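Local atomic coordinates of putative acetyl-CoA acetyltransferase (Thermus thermophilus, PDB entry 1ULQ), a protein that probably catalyses acyl transfer to or from acetyl-CoA in lipid metabolism, as a member of the thiolase family. Residues F313-A326 with L338-I352. Sequence-based numbering, arbitrary orientation.
Sequences FSDLGLIELNEAFA and LSMEDQRLNPNGGAI
Ile319 and Asn346 join the two segments in the buried middle of the contact, in the C-terminal half of the thiolase fold. Ile319 N donates to Arg344 O (3.0 Å) from above the carbonyl plane, while Asn346 N meets Ile319 O almost head-on. The Asn346 amide, its CG anti to the carbonyl carbon, then reaches along the strand and clasps the backbone of Leu321: ND2 donates to Leu321 O at 3.1 Å, and OD1 weakly accepts from Leu321 N. Strand 318-321 is one of the two outermost strands of the chain's mixed sheet, parallel to 380-387; its other edge is met by a single beta bridge, Ile319 with Leu345, and by this side-chain amide. Beyond the strand Asn322 touches His356, a predicted active-site residue, and buried Glu323 turns toward Gly350, its OE1 bonded to Ser188. Toward solvent, at partly exposed Phe313, Leu338 and Arg344, the contact rests on side chains rather than on paired backbone. Arg344 NH1 binds Leu316 O (3.1 Å) near the guanidinium plane, Ile319 CD1 covers one face, and Asp342 is gripped side-on through NE and NH2. Replacing Arg344 by an alanine is likely to leave the Asp342 carboxylate without its countercharge and Leu316 O without this donor. Nearby, Leu338 CD1 rests against Phe313 CE2.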
ATOM      1  N   PHE C 313      42.995 -23.380  14.950  1.00 15.03           N
ATOM      2  CA  PHE C 313      41.645 -23.609  15.460  1.00 13.81           C
ATOM      3  C   PHE C 313      41.721 -24.225  16.850  1.00 13.98           C
ATOM      4  O   PHE C 313      40.909 -23.915  17.723  1.00 13.35           O
ATOM      5  CB  PHE C 313      40.870 -24.544  14.536  1.00 12.10           C
ATOM      6  CG  PHE C 313      39.399 -24.564  14.806  1.00 11.48           C
ATOM      7  CD1 PHE C 313      38.591 -23.517  14.384  1.00 11.07           C
ATOM      8  CD2 PHE C 313      38.819 -25.616  15.503  1.00 11.31           C
ATOM      9  CE1 PHE C 313      37.227 -23.519  14.655  1.00  9.70           C
ATOM     10  CE2 PHE C 313      37.455 -25.622  15.778  1.00  9.50           C
ATOM     11  CZ  PHE C 313      36.659 -24.576  15.355  1.00  8.76           C
ATOM     12  N   SER C 314      42.719 -25.086  17.038  1.00 14.25           N
ATOM     13  CA  SER C 314      42.954 -25.787  18.296  1.00 14.25           C
ATOM     14  C   SER C 314      43.293 -24.884  19.485  1.00 13.94           C
ATOM     15  O   SER C 314      43.187 -25.322  20.632  1.00 14.43           O
ATOM     16  CB  SER C 314      44.077 -26.804  18.107  1.00 14.19           C
ATOM     17  OG  SER C 314      45.289 -26.135  17.802  1.00 16.66           O
ATOM     18  N   ASP C 315      43.716 -23.647  19.219  1.00 13.59           N
ATOM     19  CA  ASP C 315      44.044 -22.694  20.284  1.00 13.30           C
ATOM     20  C   ASP C 315      42.752 -22.045  20.825  1.00 13.17           C
ATOM     21  O   ASP C 315      42.766 -21.397  21.864  1.00 13.32           O
ATOM     22  CB  ASP C 315      44.981 -21.575  19.773  1.00 14.82           C
ATOM     23  CG  ASP C 315      46.401 -22.065  19.419  1.00 17.85           C
ATOM     24  OD1 ASP C 315      47.100 -22.658  20.277  1.00 20.12           O
ATOM     25  OD2 ASP C 315      46.835 -21.827  18.272  1.00 17.79           O
ATOM     26  N   LEU C 316      41.638 -22.209  20.106  1.00 13.20           N
ATOM     27  CA  LEU C 316      40.350 -21.634  20.517  1.00 11.13           C
ATOM     28  C   LEU C 316      39.776 -22.373  21.731  1.00  9.68           C
ATOM     29  O   LEU C 316      39.706 -23.605  21.751  1.00  9.80           O
ATOM     30  CB  LEU C 316      39.339 -21.687  19.353  1.00 10.55           C
ATOM     31  CG  LEU C 316      39.575 -20.826  18.105  1.00 10.56           C
ATOM     32  CD1 LEU C 316      38.414 -20.964  17.144  1.00 10.68           C
ATOM     33  CD2 LEU C 316      39.705 -19.380  18.505  1.00 11.68           C
ATOM     34  N   GLY C 317      39.361 -21.622  22.739  1.00  6.89           N
ATOM     35  CA  GLY C 317      38.814 -22.254  23.922  1.00  7.30           C
ATOM     36  C   GLY C 317      37.339 -21.988  24.116  1.00  7.65           C
ATOM     37  O   GLY C 317      36.750 -22.375  25.125  1.00  8.86           O
ATOM     38  N   LEU C 318      36.741 -21.311  23.145  1.00  7.15           N
ATOM     39  CA  LEU C 318      35.330 -20.987  23.189  1.00  5.40           C
ATOM     40  C   LEU C 318      34.964 -20.547  21.787  1.00  6.16           C
ATOM     41  O   LEU C 318      35.608 -19.673  21.217  1.00  4.35           O
ATOM     42  CB  LEU C 318      35.090 -19.863  24.184  1.00  5.27           C
ATOM     43  CG  LEU C 318      33.851 -19.992  25.064  1.00  5.80           C
ATOM     44  CD1 LEU C 318      33.773 -21.407  25.621  1.00  5.70           C
ATOM     45  CD2 LEU C 318      33.917 -18.963  26.196  1.00  4.62           C
ATOM     46  N   ILE C 319      33.926 -21.163  21.233  1.00  8.67           N
ATOM     47  CA  ILE C 319      33.496 -20.864  19.874  1.00  9.69           C
ATOM     48  C   ILE C 319      32.014 -20.546  19.771  1.00  9.85           C
ATOM     49  O   ILE C 319      31.177 -21.373  20.119  1.00 11.11           O
ATOM     50  CB  ILE C 319      33.803 -22.067  18.957  1.00 11.06           C
ATOM     51  CG1 ILE C 319      35.278 -22.467  19.115  1.00 11.20           C
ATOM     52  CG2 ILE C 319      33.497 -21.717  17.512  1.00 11.80           C
ATOM     53  CD1 ILE C 319      35.625 -23.810  18.514  1.00 11.42           C
ATOM     54  N   GLU C 320      31.692 -19.344  19.299  1.00 10.72           N
ATOM     55  CA  GLU C 320      30.297 -18.930  19.110  1.00 11.03           C
ATOM     56  C   GLU C 320      29.990 -18.928  17.611  1.00 11.30           C
ATOM     57  O   GLU C 320      30.383 -18.003  16.888  1.00 11.00           O
ATOM     58  CB  GLU C 320      30.037 -17.530  19.685  1.00  9.74           C
ATOM     59  CG  GLU C 320      29.660 -17.485  21.181  1.00  9.27           C
ATOM     60  CD  GLU C 320      28.236 -17.973  21.500  1.00 10.09           C
ATOM     61  OE1 GLU C 320      27.278 -17.578  20.789  1.00  9.84           O
ATOM     62  OE2 GLU C 320      28.076 -18.738  22.485  1.00  9.79           O
ATOM     63  N   LEU C 321      29.308 -19.982  17.158  1.00 10.65           N
ATOM     64  CA  LEU C 321      28.926 -20.133  15.755  1.00 10.00           C
ATOM     65  C   LEU C 321      27.442 -19.868  15.648  1.00 10.29           C
ATOM     66  O   LEU C 321      26.653 -20.706  16.055  1.00 12.28           O
ATOM     67  CB  LEU C 321      29.211 -21.556  15.280  1.00  7.18           C
ATOM     68  CG  LEU C 321      28.804 -21.866  13.837  1.00  6.59           C
ATOM     69  CD1 LEU C 321      29.601 -21.018  12.858  1.00  4.39           C
ATOM     70  CD2 LEU C 321      29.041 -23.327  13.557  1.00  5.38           C
ATOM     71  N   ASN C 322      27.052 -18.722  15.099  1.00 11.20           N
ATOM     72  CA  ASN C 322      25.626 -18.396  15.001  1.00 12.40           C
ATOM     73  C   ASN C 322      24.852 -19.493  14.294  1.00 12.67           C
ATOM     74  O   ASN C 322      25.245 -19.957  13.220  1.00 13.02           O
ATOM     75  CB  ASN C 322      25.399 -17.062  14.288  1.00 11.55           C
ATOM     76  CG  ASN C 322      24.004 -16.494  14.542  1.00 11.35           C
ATOM     77  OD1 ASN C 322      23.519 -16.480  15.681  1.00 10.10           O
ATOM     78  ND2 ASN C 322      23.362 -16.007  13.483  1.00 10.57           N
ATOM     79  N   GLU C 323      23.743 -19.893  14.910  1.00 12.14           N
ATOM     80  CA  GLU C 323      22.902 -20.961  14.393  1.00 11.55           C
ATOM     81  C   GLU C 323      21.781 -20.449  13.498  1.00 10.58           C
ATOM     82  O   GLU C 323      20.665 -20.235  13.959  1.00 11.07           O
ATOM     83  CB  GLU C 323      22.304 -21.752  15.567  1.00 12.36           C
ATOM     84  CG  GLU C 323      23.266 -21.934  16.734  1.00 14.09           C
ATOM     85  CD  GLU C 323      22.741 -22.867  17.792  1.00 13.67           C
ATOM     86  OE1 GLU C 323      21.573 -22.696  18.199  1.00 14.95           O
ATOM     87  OE2 GLU C 323      23.499 -23.763  18.223  1.00 12.43           O
ATOM     88  N   ALA C 324      22.074 -20.260  12.218  1.00  9.75           N
ATOM     89  CA  ALA C 324      21.061 -19.797  11.280  1.00  8.40           C
ATOM     90  C   ALA C 324      20.125 -20.965  11.015  1.00  9.12           C
ATOM     91  O   ALA C 324      18.901 -20.807  11.024  1.00 11.34           O
ATOM     92  CB  ALA C 324      21.709 -19.342   9.986  1.00  7.00           C
ATOM     93  N   PHE C 325      20.722 -22.137  10.797  1.00  8.26           N
ATOM     94  CA  PHE C 325      19.995 -23.376  10.527  1.00  6.62           C
ATOM     95  C   PHE C 325      20.811 -24.561  11.042  1.00  5.91           C
ATOM     96  O   PHE C 325      22.019 -24.625  10.836  1.00  4.78           O
ATOM     97  CB  PHE C 325      19.781 -23.549   9.021  1.00  7.98           C
ATOM     98  CG  PHE C 325      18.927 -22.483   8.386  1.00  7.97           C
ATOM     99  CD1 PHE C 325      17.540 -22.561   8.435  1.00  8.62           C
ATOM    100  CD2 PHE C 325      19.516 -21.408   7.717  1.00  7.45           C
ATOM    101  CE1 PHE C 325      16.750 -21.586   7.825  1.00  9.75           C
ATOM    102  CE2 PHE C 325      18.738 -20.434   7.107  1.00  7.76           C
ATOM    103  CZ  PHE C 325      17.352 -20.522   7.160  1.00  8.84           C
ATOM    104  N   ALA C 326      20.156 -25.506  11.702  1.00  6.30           N
ATOM    105  CA  ALA C 326      20.874 -26.668  12.197  1.00  7.29           C
ATOM    106  C   ALA C 326      21.728 -27.242  11.065  1.00  8.06           C
ATOM    107  O   ALA C 326      22.905 -27.538  11.248  1.00  7.59           O
ATOM    108  CB  ALA C 326      19.896 -27.716  12.694  1.00  5.72           C
ATOM    109  N   LEU C 338      34.474 -31.021  13.815  1.00 17.13           N
ATOM    110  CA  LEU C 338      34.056 -30.897  15.205  1.00 17.17           C
ATOM    111  C   LEU C 338      32.695 -31.543  15.444  1.00 18.59           C
ATOM    112  O   LEU C 338      31.850 -31.602  14.540  1.00 18.79           O
ATOM    113  CB  LEU C 338      33.950 -29.429  15.596  1.00 16.39           C
ATOM    114  CG  LEU C 338      34.962 -28.953  16.617  1.00 16.49           C
ATOM    115  CD1 LEU C 338      36.327 -28.839  15.948  1.00 16.62           C
ATOM    116  CD2 LEU C 338      34.504 -27.615  17.172  1.00 16.55           C
ATOM    117  N   SER C 339      32.481 -32.009  16.673  1.00 19.00           N
ATOM    118  CA  SER C 339      31.218 -32.632  17.051  1.00 18.85           C
ATOM    119  C   SER C 339      30.322 -31.589  17.701  1.00 17.99           C
ATOM    120  O   SER C 339      30.811 -30.731  18.424  1.00 18.19           O
ATOM    121  CB  SER C 339      31.461 -33.771  18.040  1.00 18.61           C
ATOM    122  OG  SER C 339      30.233 -34.290  18.528  1.00 18.78           O
ATOM    123  N   MET C 340      29.018 -31.658  17.449  1.00 17.44           N
ATOM    124  CA  MET C 340      28.100 -30.697  18.042  1.00 16.95           C
ATOM    125  C   MET C 340      28.095 -30.831  19.555  1.00 17.97           C
ATOM    126  O   MET C 340      27.444 -30.054  20.253  1.00 17.96           O
ATOM    127  CB  MET C 340      26.687 -30.891  17.499  1.00 17.17           C
ATOM    128  CG  MET C 340      26.144 -32.289  17.662  1.00 18.12           C
ATOM    129  SD  MET C 340      24.503 -32.482  16.946  1.00 18.46           S
ATOM    130  CE  MET C 340      23.539 -32.439  18.414  1.00 19.50           C
ATOM    131  N   GLU C 341      28.832 -31.817  20.062  1.00 19.46           N
ATOM    132  CA  GLU C 341      28.922 -32.042  21.501  1.00 21.70           C
ATOM    133  C   GLU C 341      30.099 -31.264  22.115  1.00 21.99           C
ATOM    134  O   GLU C 341      30.239 -31.203  23.339  1.00 21.60           O
ATOM    135  CB  GLU C 341      29.124 -33.525  21.798  1.00 24.39           C
ATOM    136  CG  GLU C 341      28.250 -34.489  21.016  1.00 30.70           C
ATOM    137  CD  GLU C 341      26.776 -34.387  21.366  1.00 34.23           C
ATOM    138  OE1 GLU C 341      26.456 -33.797  22.431  1.00 35.29           O
ATOM    139  OE2 GLU C 341      25.943 -34.911  20.574  1.00 35.48           O
ATOM    140  N   ASP C 342      30.945 -30.678  21.272  1.00 21.87           N
ATOM    141  CA  ASP C 342      32.104 -29.934  21.758  1.00 22.05           C
ATOM    142  C   ASP C 342      31.692 -28.914  22.820  1.00 22.14           C
ATOM    143  O   ASP C 342      30.826 -28.067  22.590  1.00 22.33           O
ATOM    144  CB  ASP C 342      32.826 -29.231  20.598  1.00 21.99           C
ATOM    145  CG  ASP C 342      34.267 -28.835  20.955  1.00 22.02           C
ATOM    146  OD1 ASP C 342      34.463 -28.080  21.935  1.00 20.10           O
ATOM    147  OD2 ASP C 342      35.201 -29.282  20.250  1.00 21.74           O
ATOM    148  N   GLN C 343      32.319 -29.006  23.987  1.00 22.14           N
ATOM    149  CA  GLN C 343      32.013 -28.111  25.094  1.00 22.57           C
ATOM    150  C   GLN C 343      32.339 -26.648  24.840  1.00 20.10           C
ATOM    151  O   GLN C 343      31.902 -25.780  25.585  1.00 19.78           O
ATOM    152  CB  GLN C 343      32.718 -28.606  26.359  1.00 26.96           C
ATOM    153  CG  GLN C 343      31.925 -29.715  27.075  1.00 34.41           C
ATOM    154  CD  GLN C 343      32.760 -30.532  28.070  1.00 38.35           C
ATOM    155  OE1 GLN C 343      33.454 -29.971  28.930  1.00 41.94           O
ATOM    156  NE2 GLN C 343      32.686 -31.863  27.958  1.00 37.72           N
ATOM    157  N   ARG C 344      33.094 -26.375  23.784  1.00 17.56           N
ATOM    158  CA  ARG C 344      33.461 -25.006  23.436  1.00 15.24           C
ATOM    159  C   ARG C 344      32.364 -24.323  22.603  1.00 14.72           C
ATOM    160  O   ARG C 344      32.200 -23.105  22.655  1.00 15.07           O
ATOM    161  CB  ARG C 344      34.766 -24.992  22.623  1.00 14.39           C
ATOM    162  CG  ARG C 344      36.025 -25.451  23.349  1.00 12.35           C
ATOM    163  CD  ARG C 344      37.196 -25.539  22.376  1.00 10.94           C
ATOM    164  NE  ARG C 344      37.041 -26.657  21.446  1.00 10.36           N
ATOM    165  CZ  ARG C 344      37.689 -26.778  20.291  1.00  8.94           C
ATOM    166  NH1 ARG C 344      38.543 -25.847  19.901  1.00  9.06           N
ATOM    167  NH2 ARG C 344      37.489 -27.840  19.527  1.00  8.13           N
ATOM    168  N   LEU C 345      31.614 -25.120  21.844  1.00 13.18           N
ATOM    169  CA  LEU C 345      30.570 -24.628  20.953  1.00 11.13           C
ATOM    170  C   LEU C 345      29.311 -24.113  21.638  1.00 11.40           C
ATOM    171  O   LEU C 345      28.697 -24.825  22.426  1.00 12.03           O
ATOM    172  CB  LEU C 345      30.209 -25.737  19.971  1.00  9.47           C
ATOM    173  CG  LEU C 345      29.309 -25.430  18.776  1.00  9.20           C
ATOM    174  CD1 LEU C 345      29.652 -24.075  18.176  1.00 10.04           C
ATOM    175  CD2 LEU C 345      29.491 -26.529  17.745  1.00  7.95           C
ATOM    176  N   ASN C 346      28.929 -22.881  21.307  1.00 11.70           N
ATOM    177  CA  ASN C 346      27.746 -22.229  21.872  1.00 12.86           C
ATOM    178  C   ASN C 346      27.370 -22.858  23.209  1.00 12.55           C
ATOM    179  O   ASN C 346      26.367 -23.560  23.333  1.00 12.80           O
ATOM    180  CB  ASN C 346      26.576 -22.317  20.895  1.00 14.20           C
ATOM    181  CG  ASN C 346      26.921 -21.756  19.522  1.00 16.38           C
ATOM    182  OD1 ASN C 346      27.379 -20.615  19.384  1.00 16.58           O
ATOM    183  ND2 ASN C 346      26.692 -22.558  18.494  1.00 17.74           N
ATOM    184  N   PRO C 347      28.177 -22.590  24.237  1.00 11.14           N
ATOM    185  CA  PRO C 347      27.980 -23.118  25.580  1.00 10.39           C
ATOM    186  C   PRO C 347      26.639 -22.782  26.222  1.00 11.23           C
ATOM    187  O   PRO C 347      26.083 -23.591  26.967  1.00 11.87           O
ATOM    188  CB  PRO C 347      29.167 -22.538  26.335  1.00 10.04           C
ATOM    189  CG  PRO C 347      29.334 -21.217  25.692  1.00 10.18           C
ATOM    190  CD  PRO C 347      29.214 -21.545  24.239  1.00 10.91           C
ATOM    191  N   ASN C 348      26.100 -21.605  25.935  1.00 10.94           N
ATOM    192  CA  ASN C 348      24.830 -21.233  26.549  1.00 10.35           C
ATOM    193  C   ASN C 348      23.651 -21.222  25.583  1.00 11.23           C
ATOM    194  O   ASN C 348      22.628 -20.576  25.836  1.00 10.44           O
ATOM    195  CB  ASN C 348      24.966 -19.870  27.218  1.00  8.03           C
ATOM    196  CG  ASN C 348      26.058 -19.844  28.249  1.00  5.11           C
ATOM    197  OD1 ASN C 348      26.087 -20.662  29.165  1.00  5.53           O
ATOM    198  ND2 ASN C 348      26.968 -18.901  28.107  1.00  3.58           N
ATOM    199  N   GLY C 349      23.790 -21.951  24.484  1.00 11.92           N
ATOM    200  CA  GLY C 349      22.724 -21.996  23.508  1.00 12.29           C
ATOM    201  C   GLY C 349      23.020 -21.159  22.276  1.00 12.66           C
ATOM    202  O   GLY C 349      23.894 -20.273  22.288  1.00 12.81           O
ATOM    203  N   GLY C 350      22.281 -21.446  21.206  1.00 11.29           N
ATOM    204  CA  GLY C 350      22.466 -20.732  19.961  1.00  9.44           C
ATOM    205  C   GLY C 350      21.191 -20.075  19.491  1.00  9.31           C
ATOM    206  O   GLY C 350      20.151 -20.167  20.146  1.00  8.43           O
ATOM    207  N   ALA C 351      21.272 -19.417  18.342  1.00  9.45           N
ATOM    208  CA  ALA C 351      20.129 -18.718  17.788  1.00  8.76           C
ATOM    209  C   ALA C 351      18.874 -19.560  17.632  1.00  9.03           C
ATOM    210  O   ALA C 351      17.769 -19.034  17.759  1.00  9.21           O
ATOM    211  CB  ALA C 351      20.498 -18.107  16.464  1.00  9.50           C
ATOM    212  N   ILE C 352      19.019 -20.853  17.352  1.00  8.71           N
ATOM    213  CA  ILE C 352      17.830 -21.688  17.189  1.00  9.24           C
ATOM    214  C   ILE C 352      16.901 -21.601  18.399  1.00  9.07           C
ATOM    215  O   ILE C 352      15.680 -21.592  18.254  1.00  8.92           O
ATOM    216  CB  ILE C 352      18.184 -23.158  16.940  1.00  9.37           C
ATOM    217  CG1 ILE C 352      18.977 -23.283  15.636  1.00 10.53           C
ATOM    218  CG2 ILE C 352      16.909 -23.970  16.807  1.00  9.79           C
ATOM    219  CD1 ILE C 352      19.360 -24.715  15.252  1.00 10.55           C
TER